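Local atomic coordinates of extracellular solute-binding protein, family 1 (Bifidobacterium longum subsp. infantis, PDB entry 6FTH), a protein that probably captures human milk oligosaccharides outside the cell and delivers them to an ABC transporter for uptake. Residues Ile43-Trp48 and Phe402-Ala406. Numbering follows the deposited sequence.
Sequences IANMQW and FPGLA
A 3-10 turn, Ile43-Asn45, closes with a hydrogen bond from Met46 N to Ile43 O (2.8 Å); Met46, extended (phi/psi -99/126), N-caps helix 47-56. Irregular Phe402-Ala406 comes closest at Pro403, whose ring restrains the backbone and whose CA lies 5.5 Å from Met46 CA. Met46 (m, t, t) reaches across, its unbranched, flexible chain fitting among backbone atoms: SD is 3.7 Å from Pro403 C, CE 3.6 Å from Phe402 O and 3.5 Å from Gly404 O. Trp48 (chi1 p, chi2 -100°) combines flat apolar surface with an N-H donor: its indole edge meets Pro403 O, accepting a bent hydrogen bond from NE1 (3.1 Å, 136°), and Gly404 CA, 3.7 Å from NE1. Gly404 is nearly extended; a CB would crowd Phe402. Leu405 (m, t) packs CG 4.0 Å from Trp48 CZ2 and CD2 4.1 Å from CD1 of Ile43 (m, t), branched aliphatics filling space beside strand 29-36. Van der Waals packing and one indole-to-carbonyl hydrogen bond thus join a helix N-terminus to a loop some 350 residues later, within one lobe of a periplasmic-binding-protein-like fold.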
ATOM      1  N   ILE A  43      16.881   5.322 -17.325  1.00 17.12           N
ATOM      2  CA  ILE A  43      15.878   5.110 -18.372  1.00 16.34           C
ATOM      3  C   ILE A  43      16.505   5.129 -19.761  1.00 18.59           C
ATOM      4  O   ILE A  43      16.104   4.363 -20.647  1.00 18.89           O
ATOM      5  CB  ILE A  43      14.742   6.144 -18.260  1.00 20.71           C
ATOM      6  CG1 ILE A  43      14.003   5.972 -16.945  1.00 26.87           C
ATOM      7  CG2 ILE A  43      13.743   5.979 -19.425  1.00 24.09           C
ATOM      8  CD1 ILE A  43      12.863   6.990 -16.752  1.00 30.40           C
ATOM      9  N   ALA A  44      17.453   6.042 -19.994  1.00 20.42           N
ATOM     10  CA  ALA A  44      18.118   6.111 -21.293  1.00 23.85           C
ATOM     11  C   ALA A  44      18.762   4.783 -21.665  1.00 21.71           C
ATOM     12  O   ALA A  44      18.937   4.502 -22.857  1.00 21.64           O
ATOM     13  CB  ALA A  44      19.160   7.231 -21.305  1.00 28.12           C
ATOM     14  N   ASN A  45      19.119   3.961 -20.674  1.00 21.02           N
ATOM     15  CA  ASN A  45      19.706   2.649 -20.936  1.00 19.87           C
ATOM     16  C   ASN A  45      18.677   1.578 -21.262  1.00 20.44           C
ATOM     17  O   ASN A  45      19.071   0.433 -21.511  1.00 19.81           O
ATOM     18  CB  ASN A  45      20.542   2.172 -19.741  1.00 18.52           C
ATOM     19  CG  ASN A  45      21.842   2.939 -19.604  1.00 21.86           C
ATOM     20  OD1 ASN A  45      22.297   3.571 -20.560  1.00 23.82           O
ATOM     21  ND2 ASN A  45      22.434   2.903 -18.413  1.00 24.07           N
ATOM     22  N   MET A  46      17.381   1.890 -21.258  1.00 19.11           N
ATOM     23  CA  MET A  46      16.349   0.883 -21.474  1.00 17.32           C
ATOM     24  C   MET A  46      15.873   0.904 -22.921  1.00 14.48           C
ATOM     25  O   MET A  46      15.458   1.950 -23.425  1.00 16.74           O
ATOM     26  CB  MET A  46      15.170   1.155 -20.542  1.00 17.10           C
ATOM     27  CG  MET A  46      15.550   1.079 -19.068  1.00 16.92           C
ATOM     28  SD  MET A  46      14.184   1.635 -18.020  1.00 16.70           S
ATOM     29  CE  MET A  46      14.979   1.741 -16.416  1.00 15.27           C
ATOM     30  N   GLN A  47      15.920  -0.264 -23.575  1.00 17.36           N
ATOM     31  CA  GLN A  47      15.514  -0.353 -24.974  1.00 18.69           C
ATOM     32  C   GLN A  47      14.082   0.127 -25.185  1.00 19.17           C
ATOM     33  O   GLN A  47      13.805   0.870 -26.133  1.00 19.18           O
ATOM     34  CB  GLN A  47      15.687  -1.781 -25.486  1.00 21.83           C
ATOM     35  CG  GLN A  47      15.315  -1.952 -26.951  1.00 22.66           C
ATOM     36  CD  GLN A  47      16.256  -1.187 -27.857  1.00 26.65           C
ATOM     37  OE1 GLN A  47      17.468  -1.358 -27.778  1.00 31.34           O
ATOM     38  NE2 GLN A  47      15.709  -0.317 -28.695  1.00 24.99           N
ATOM     39  N   TRP A  48      13.153  -0.298 -24.322  1.00 19.28           N
ATOM     40  CA  TRP A  48      11.763   0.104 -24.521  1.00 16.34           C
ATOM     41  C   TRP A  48      11.621   1.613 -24.519  1.00 15.84           C
ATOM     42  O   TRP A  48      10.749   2.153 -25.210  1.00 14.93           O
ATOM     43  CB  TRP A  48      10.842  -0.542 -23.475  1.00 15.24           C
ATOM     44  CG  TRP A  48      11.072  -0.091 -22.055  1.00 14.34           C
ATOM     45  CD1 TRP A  48      11.777  -0.756 -21.107  1.00 15.33           C
ATOM     46  CD2 TRP A  48      10.608   1.116 -21.438  1.00 14.01           C
ATOM     47  NE1 TRP A  48      11.794  -0.043 -19.937  1.00 16.84           N
ATOM     48  CE2 TRP A  48      11.076   1.106 -20.111  1.00 14.00           C
ATOM     49  CE3 TRP A  48       9.830   2.198 -21.874  1.00 13.75           C
ATOM     50  CZ2 TRP A  48      10.809   2.152 -19.215  1.00 14.24           C
ATOM     51  CZ3 TRP A  48       9.561   3.232 -20.984  1.00 14.31           C
ATOM     52  CH2 TRP A  48      10.065   3.202 -19.677  1.00 13.93           C
ATOM     53  N   PHE A 402      17.677  -2.758 -12.883  1.00 18.39           N
ATOM     54  CA  PHE A 402      16.415  -3.246 -13.425  1.00 16.68           C
ATOM     55  C   PHE A 402      16.070  -2.446 -14.679  1.00 16.22           C
ATOM     56  O   PHE A 402      16.058  -1.210 -14.629  1.00 15.98           O
ATOM     57  CB  PHE A 402      15.271  -3.159 -12.423  1.00 19.25           C
ATOM     58  CG  PHE A 402      14.055  -3.915 -12.874  1.00 16.83           C
ATOM     59  CD1 PHE A 402      14.047  -5.303 -12.843  1.00 16.69           C
ATOM     60  CD2 PHE A 402      12.945  -3.254 -13.361  1.00 16.26           C
ATOM     61  CE1 PHE A 402      12.940  -6.021 -13.281  1.00 18.03           C
ATOM     62  CE2 PHE A 402      11.834  -3.976 -13.812  1.00 17.12           C
ATOM     63  CZ  PHE A 402      11.841  -5.362 -13.767  1.00 17.55           C
ATOM     64  N   PRO A 403      15.768  -3.115 -15.829  1.00 17.11           N
ATOM     65  CA  PRO A 403      15.560  -2.393 -17.092  1.00 15.22           C
ATOM     66  C   PRO A 403      14.114  -1.976 -17.320  1.00 14.00           C
ATOM     67  O   PRO A 403      13.606  -2.005 -18.449  1.00 15.60           O
ATOM     68  CB  PRO A 403      16.000  -3.419 -18.135  1.00 16.35           C
ATOM     69  CG  PRO A 403      15.506  -4.722 -17.531  1.00 17.16           C
ATOM     70  CD  PRO A 403      15.792  -4.575 -16.038  1.00 18.65           C
ATOM     71  N   GLY A 404      13.489  -1.513 -16.256  1.00 18.04           N
ATOM     72  CA  GLY A 404      12.166  -0.939 -16.342  1.00 16.36           C
ATOM     73  C   GLY A 404      11.869  -0.127 -15.106  1.00 16.92           C
ATOM     74  O   GLY A 404      12.737   0.111 -14.268  1.00 16.55           O
ATOM     75  N   LEU A 405      10.625   0.317 -15.012  1.00 13.53           N
ATOM     76  CA  LEU A 405      10.182   1.093 -13.869  1.00 13.10           C
ATOM     77  C   LEU A 405       9.515   0.240 -12.799  1.00 14.96           C
ATOM     78  O   LEU A 405       9.323   0.718 -11.675  1.00 13.37           O
ATOM     79  CB  LEU A 405       9.205   2.171 -14.344  1.00 13.34           C
ATOM     80  CG  LEU A 405       9.721   3.081 -15.476  1.00 13.50           C
ATOM     81  CD1 LEU A 405       8.732   4.146 -15.848  1.00 14.65           C
ATOM     82  CD2 LEU A 405      11.044   3.737 -15.085  1.00 17.29           C
ATOM     83  N   ALA A 406       9.171  -1.000 -13.119  1.00 14.50           N
ATOM     84  CA  ALA A 406       8.581  -1.982 -12.177  1.00 15.67           C
ATOM     85  C   ALA A 406       7.267  -1.424 -11.619  1.00 14.32           C
ATOM     86  O   ALA A 406       6.498  -0.804 -12.377  1.00 15.21           O
ATOM     87  CB  ALA A 406       9.598  -2.425 -11.157  1.00 16.07           C
TER